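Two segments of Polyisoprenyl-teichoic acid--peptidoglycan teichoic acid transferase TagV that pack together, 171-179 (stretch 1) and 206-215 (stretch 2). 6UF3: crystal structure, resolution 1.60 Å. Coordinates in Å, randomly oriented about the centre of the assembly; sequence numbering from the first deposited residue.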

ATOM      1  N   LEU A 171       1.950  -5.827   9.722  1.00 22.52           N
ATOM      2  CA  LEU A 171       3.013  -6.621   9.107  1.00 22.32           C
ATOM      3  C   LEU A 171       4.392  -6.061   9.447  1.00 23.23           C
ATOM      4  O   LEU A 171       5.328  -6.817   9.736  1.00 23.92           O
ATOM      5  CB  LEU A 171       2.810  -6.671   7.585  1.00 22.15           C
ATOM      6  CG  LEU A 171       1.633  -7.547   7.141  1.00 25.52           C
ATOM      7  CD1 LEU A 171       1.244  -7.301   5.682  1.00 26.20           C
ATOM      8  CD2 LEU A 171       1.922  -9.032   7.383  1.00 26.91           C
ATOM      9  N   ILE A 172       4.544  -4.732   9.390  1.00 21.99           N
ATOM     10  CA  ILE A 172       5.814  -4.111   9.758  1.00 23.30           C
ATOM     11  C   ILE A 172       6.171  -4.438  11.200  1.00 23.99           C
ATOM     12  O   ILE A 172       7.327  -4.737  11.518  1.00 26.14           O
ATOM     13  CB  ILE A 172       5.750  -2.588   9.525  1.00 20.07           C
ATOM     14  CG1 ILE A 172       5.685  -2.284   8.027  1.00 24.56           C
ATOM     15  CG2 ILE A 172       6.946  -1.892  10.174  1.00 23.53           C
ATOM     16  CD1 ILE A 172       5.329  -0.852   7.687  1.00 25.07           C
ATOM     17  N   ASP A 173       5.190  -4.368  12.100  1.00 23.04           N
ATOM     18  CA  ASP A 173       5.456  -4.656  13.505  1.00 25.98           C
ATOM     19  C   ASP A 173       5.854  -6.108  13.695  1.00 31.28           C
ATOM     20  O   ASP A 173       6.767  -6.415  14.475  1.00 31.55           O
ATOM     21  CB  ASP A 173       4.230  -4.315  14.357  1.00 23.74           C
ATOM     22  CG  ASP A 173       4.048  -2.821  14.518  1.00 32.06           C
ATOM     23  OD1 ASP A 173       5.068  -2.124  14.402  1.00 32.75           O
ATOM     24  OD2 ASP A 173       2.911  -2.354  14.743  1.00 30.18           O
ATOM     25  N   ARG A 174       5.187  -7.015  12.979  1.00 33.10           N
ATOM     26  CA  ARG A 174       5.540  -8.425  13.083  1.00 34.64           C
ATOM     27  C   ARG A 174       6.972  -8.660  12.626  1.00 30.40           C
ATOM     28  O   ARG A 174       7.758  -9.308  13.325  1.00 37.46           O
ATOM     29  CB  ARG A 174       4.572  -9.277  12.271  1.00 32.07           C
ATOM     30  CG  ARG A 174       5.049 -10.698  12.156  1.00 48.14           C
ATOM     31  CD  ARG A 174       4.779 -11.423  13.458  1.00 53.21           C
ATOM     32  NE  ARG A 174       3.344 -11.521  13.671  1.00 61.47           N
ATOM     33  CZ  ARG A 174       2.569 -12.394  13.038  1.00 67.73           C
ATOM     34  NH1 ARG A 174       1.265 -12.422  13.270  1.00 67.90           N
ATOM     35  NH2 ARG A 174       3.107 -13.244  12.175  1.00 71.41           N
ATOM     36  N   MET A 175       7.335  -8.132  11.458  1.00 29.72           N
ATOM     37  CA  MET A 175       8.704  -8.323  10.992  1.00 36.43           C
ATOM     38  C   MET A 175       9.707  -7.640  11.916  1.00 35.64           C
ATOM     39  O   MET A 175      10.776  -8.197  12.183  1.00 35.87           O
ATOM     40  CB  MET A 175       8.860  -7.836   9.545  1.00 42.72           C
ATOM     41  CG  MET A 175       9.312  -6.382   9.389  1.00 56.08           C
ATOM     42  SD  MET A 175       9.948  -5.963   7.744  1.00 67.41           S
ATOM     43  CE  MET A 175      11.014  -4.586   8.143  1.00 62.31           C
ATOM     44  N   SER A 176       9.373  -6.465  12.453  1.00 33.49           N
ATOM     45  CA  SER A 176      10.334  -5.743  13.275  1.00 32.82           C
ATOM     46  C   SER A 176      10.565  -6.434  14.604  1.00 35.83           C
ATOM     47  O   SER A 176      11.655  -6.322  15.169  1.00 34.06           O
ATOM     48  CB  SER A 176       9.864  -4.309  13.516  1.00 31.91           C
ATOM     49  OG  SER A 176       9.819  -3.584  12.302  1.00 33.44           O
ATOM     50  N   SER A 177       9.562  -7.138  15.117  1.00 36.23           N
ATOM     51  CA  SER A 177       9.696  -7.759  16.426  1.00 37.46           C
ATOM     52  C   SER A 177      10.274  -9.166  16.364  1.00 42.95           C
ATOM     53  O   SER A 177      10.658  -9.703  17.409  1.00 42.72           O
ATOM     54  CB  SER A 177       8.343  -7.783  17.141  1.00 44.53           C
ATOM     55  OG  SER A 177       7.403  -8.566  16.435  1.00 48.95           O
ATOM     56  N   ALA A 178      10.365  -9.766  15.178  1.00 46.04           N
ATOM     57  CA  ALA A 178      10.949 -11.091  15.036  1.00 48.84           C
ATOM     58  C   ALA A 178      12.451 -11.053  15.309  1.00 50.02           C
ATOM     59  O   ALA A 178      13.112 -10.018  15.178  1.00 48.65           O
ATOM     60  CB  ALA A 178      10.680 -11.647  13.637  1.00 48.11           C
ATOM     61  N   SER A 179      12.993 -12.205  15.691  1.00 54.02           N
ATOM     62  CA  SER A 179      14.391 -12.263  16.106  1.00 61.71           C
ATOM     63  C   SER A 179      15.174 -13.399  15.465  1.00 69.70           C
ATOM     64  O   SER A 179      16.319 -13.191  15.060  1.00 73.65           O
ATOM     65  CB  SER A 179      14.473 -12.377  17.636  1.00 66.97           C
ATOM     66  OG  SER A 179      13.439 -13.209  18.141  1.00 67.16           O
TER
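Stretch 2 206-215: ALQQIYSGFT

Stretch 2 enters as the last turn or so of a helix, 206-210, that begins earlier in the chain, and leaves as a turn and an extended tail that run along the C-terminal end of helix 171-177. The two helix axes come no nearer than 9.1 Å, and their N-to-C directions are 80° apart (signed crossing angle -80°), so the helices are nearly perpendicular. The hydrogen bonds across the contact join carbonyls at and just after the end of helix 171-177 to the Gln208 side chain and to Gly213 N in the turn. The contact is modest, burying 442 Å² with both sides summed.

Tyr211 (phi/psi -95/18) is the first residue after its helix to leave helical values. A type II beta turn then runs from Tyr211 to Phe214, closed by the bond from Phe214 N to Tyr211 O at 2.9 Å. Its third residue, Gly213, has phi/psi 88/-5, where a CB would be jammed against the carbonyl oxygen of Ser212; this conformation by itself calls for glycine. The turn brings the CA atoms of Ser176 and Ser212 to 4.7 Å, and farther along those of Asp173 and Thr215 lie 5.5 Å apart. From 212 to 215, the chain thus runs back toward the start of stretch 1.

The last carbonyls of a helix lack the amide partners that the next turn would have supplied, and here stretch 2 provides donors. Gly213 N gives its hydrogen to Ser176 O at 3.0 Å, with an N-H...O angle of 178°, essentially linear. Gln208 NE2 reaches Met175 O at 2.8 Å and 172°, also close to linear. Gln208 NE2 also makes a weak bond to Ala178 O at 3.1 Å, bent to 125°. Although the CA-to-CB bond of Gln208 points sideways, chi1 at -166° (t) and chi2 at -76° (m) carry its amide to these carbonyls. Met175 O additionally receives a weak bond from Ala178 N, at 3.4 Å, within stretch 1.

Ser176 is buried and its hydroxyl is satisfied within its own helix: with chi1 at -65° (m), OG donates to Ile172 O at 2.9 Å. Ile172 O also accepts Ser176 N at 2.8 Å, so it serves two donors from one residue. Across the contact, Ser176 OG lies 3.4 Å from Tyr211 O, the acceptor that closes the beta turn, and Ser176 CB is 3.3 Å from Phe214 O.

Two apolar side-chain contacts accompany the polar ones. Met175 CE touches Tyr211 CB at 4.2 Å; the Met175 side chain starts sideways, but its end comes nearer to stretch 2. Ile172 CG2 meets Phe214 CD2 at 4.2 Å, and both Ile172 CG2 and Ser176 OG lie at the edge of the Phe214 ring, near its plane. Separately, Met175 CE approaches Leu207 O at 4.1 Å, a carbon-to-carbonyl contact. At the tail, Asp173 OD1 is 3.5 Å from Thr215 C and 3.7 Å from Thr215 OG1, while both Asp173 carboxylate oxygens are hydrogen-bonded just beyond the stretches.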

ATOM      1  N   ALA A 206      17.930  -8.153   5.009  1.00 26.94           N
ATOM      2  CA  ALA A 206      18.720  -7.004   5.436  1.00 24.62           C
ATOM      3  C   ALA A 206      17.834  -5.927   6.041  1.00 27.06           C
ATOM      4  O   ALA A 206      18.194  -5.315   7.055  1.00 29.14           O
ATOM      5  CB  ALA A 206      19.519  -6.443   4.260  1.00 27.81           C
ATOM      6  N   LEU A 207      16.674  -5.673   5.422  1.00 25.19           N
ATOM      7  CA  LEU A 207      15.753  -4.664   5.941  1.00 24.81           C
ATOM      8  C   LEU A 207      15.196  -5.068   7.297  1.00 27.01           C
ATOM      9  O   LEU A 207      15.074  -4.228   8.198  1.00 31.55           O
ATOM     10  CB  LEU A 207      14.613  -4.436   4.952  1.00 25.68           C
ATOM     11  CG  LEU A 207      14.961  -3.476   3.831  1.00 32.67           C
ATOM     12  CD1 LEU A 207      13.879  -3.555   2.776  1.00 33.27           C
ATOM     13  CD2 LEU A 207      15.092  -2.067   4.379  1.00 34.73           C
ATOM     14  N   GLN A 208      14.838  -6.346   7.458  1.00 26.53           N
ATOM     15  CA  GLN A 208      14.376  -6.816   8.760  1.00 29.53           C
ATOM     16  C   GLN A 208      15.451  -6.610   9.815  1.00 29.40           C
ATOM     17  O   GLN A 208      15.154  -6.207  10.947  1.00 29.57           O
ATOM     18  CB  GLN A 208      13.982  -8.291   8.691  1.00 30.43           C
ATOM     19  CG  GLN A 208      13.183  -8.788   9.892  1.00 33.27           C
ATOM     20  CD  GLN A 208      14.044  -9.016  11.129  1.00 32.47           C
ATOM     21  OE1 GLN A 208      15.239  -9.293  11.022  1.00 31.69           O
ATOM     22  NE2 GLN A 208      13.438  -8.888  12.311  1.00 34.24           N
ATOM     23  N   GLN A 209      16.707  -6.889   9.465  1.00 27.25           N
ATOM     24  CA  GLN A 209      17.771  -6.701  10.443  1.00 28.12           C
ATOM     25  C   GLN A 209      17.949  -5.228  10.788  1.00 26.62           C
ATOM     26  O   GLN A 209      18.171  -4.881  11.953  1.00 27.52           O
ATOM     27  CB  GLN A 209      19.077  -7.309   9.927  1.00 26.10           C
ATOM     28  CG  GLN A 209      20.161  -7.380  10.986  1.00 31.51           C
ATOM     29  CD  GLN A 209      20.903  -6.065  11.133  1.00 37.53           C
ATOM     30  OE1 GLN A 209      21.011  -5.299  10.173  1.00 36.59           O
ATOM     31  NE2 GLN A 209      21.425  -5.798  12.335  1.00 34.30           N
ATOM     32  N   ILE A 210      17.841  -4.342   9.796  1.00 26.41           N
ATOM     33  CA  ILE A 210      18.056  -2.922  10.055  1.00 26.19           C
ATOM     34  C   ILE A 210      16.958  -2.365  10.948  1.00 24.64           C
ATOM     35  O   ILE A 210      17.220  -1.580  11.868  1.00 29.28           O
ATOM     36  CB  ILE A 210      18.135  -2.153   8.724  1.00 28.75           C
ATOM     37  CG1 ILE A 210      19.430  -2.493   7.983  1.00 32.45           C
ATOM     38  CG2 ILE A 210      18.031  -0.646   8.966  1.00 34.30           C
ATOM     39  CD1 ILE A 210      19.393  -2.103   6.511  1.00 33.47           C
ATOM     40  N   TYR A 211      15.711  -2.747  10.686  1.00 26.28           N
ATOM     41  CA  TYR A 211      14.570  -2.244  11.434  1.00 25.41           C
ATOM     42  C   TYR A 211      14.183  -3.171  12.582  1.00 26.76           C
ATOM     43  O   TYR A 211      13.057  -3.100  13.080  1.00 27.68           O
ATOM     44  CB  TYR A 211      13.399  -2.010  10.475  1.00 25.44           C
ATOM     45  CG  TYR A 211      13.649  -0.793   9.608  1.00 22.18           C
ATOM     46  CD1 TYR A 211      13.325   0.474  10.064  1.00 23.11           C
ATOM     47  CD2 TYR A 211      14.234  -0.912   8.346  1.00 24.04           C
ATOM     48  CE1 TYR A 211      13.565   1.602   9.288  1.00 22.19           C
ATOM     49  CE2 TYR A 211      14.471   0.211   7.553  1.00 23.62           C
ATOM     50  CZ  TYR A 211      14.129   1.463   8.034  1.00 23.27           C
ATOM     51  OH  TYR A 211      14.358   2.601   7.288  1.00 20.50           O
ATOM     52  N   SER A 212      15.084  -4.061  12.989  1.00 27.77           N
ATOM     53  CA  SER A 212      14.823  -4.877  14.162  1.00 26.65           C
ATOM     54  C   SER A 212      14.606  -3.972  15.367  1.00 28.54           C
ATOM     55  O   SER A 212      15.429  -3.102  15.657  1.00 32.93           O
ATOM     56  CB  SER A 212      15.989  -5.830  14.420  1.00 30.08           C
ATOM     57  OG  SER A 212      15.760  -6.583  15.597  1.00 36.23           O
ATOM     58  N   GLY A 213      13.481  -4.160  16.050  1.00 32.03           N
ATOM     59  CA  GLY A 213      13.136  -3.328  17.184  1.00 30.38           C
ATOM     60  C   GLY A 213      12.374  -2.072  16.827  1.00 29.69           C
ATOM     61  O   GLY A 213      11.950  -1.343  17.727  1.00 34.00           O
ATOM     62  N   PHE A 214      12.189  -1.793  15.540  1.00 25.01           N
ATOM     63  CA  PHE A 214      11.357  -0.690  15.108  1.00 27.24           C
ATOM     64  C   PHE A 214       9.900  -0.980  15.471  1.00 26.09           C
ATOM     65  O   PHE A 214       9.540  -2.089  15.879  1.00 31.64           O
ATOM     66  CB  PHE A 214      11.557  -0.495  13.606  1.00 23.58           C
ATOM     67  CG  PHE A 214      10.880   0.713  13.012  1.00 22.89           C
ATOM     68  CD1 PHE A 214      11.377   1.988  13.203  1.00 24.42           C
ATOM     69  CD2 PHE A 214       9.777   0.544  12.190  1.00 22.11           C
ATOM     70  CE1 PHE A 214      10.747   3.088  12.612  1.00 26.41           C
ATOM     71  CE2 PHE A 214       9.151   1.632  11.597  1.00 23.27           C
ATOM     72  CZ  PHE A 214       9.639   2.896  11.800  1.00 26.82           C
ATOM     73  N   THR A 215       9.050   0.033  15.326  1.00 27.36           N
ATOM     74  CA  THR A 215       7.642  -0.130  15.648  1.00 25.79           C
ATOM     75  C   THR A 215       6.847   0.845  14.793  1.00 27.16           C
ATOM     76  O   THR A 215       7.319   1.951  14.506  1.00 24.55           O
ATOM     77  CB  THR A 215       7.387   0.089  17.147  1.00 29.46           C
ATOM     78  OG1 THR A 215       6.059  -0.329  17.483  1.00 34.75           O
ATOM     79  CG2 THR A 215       7.579   1.554  17.527  1.00 30.63           C
TER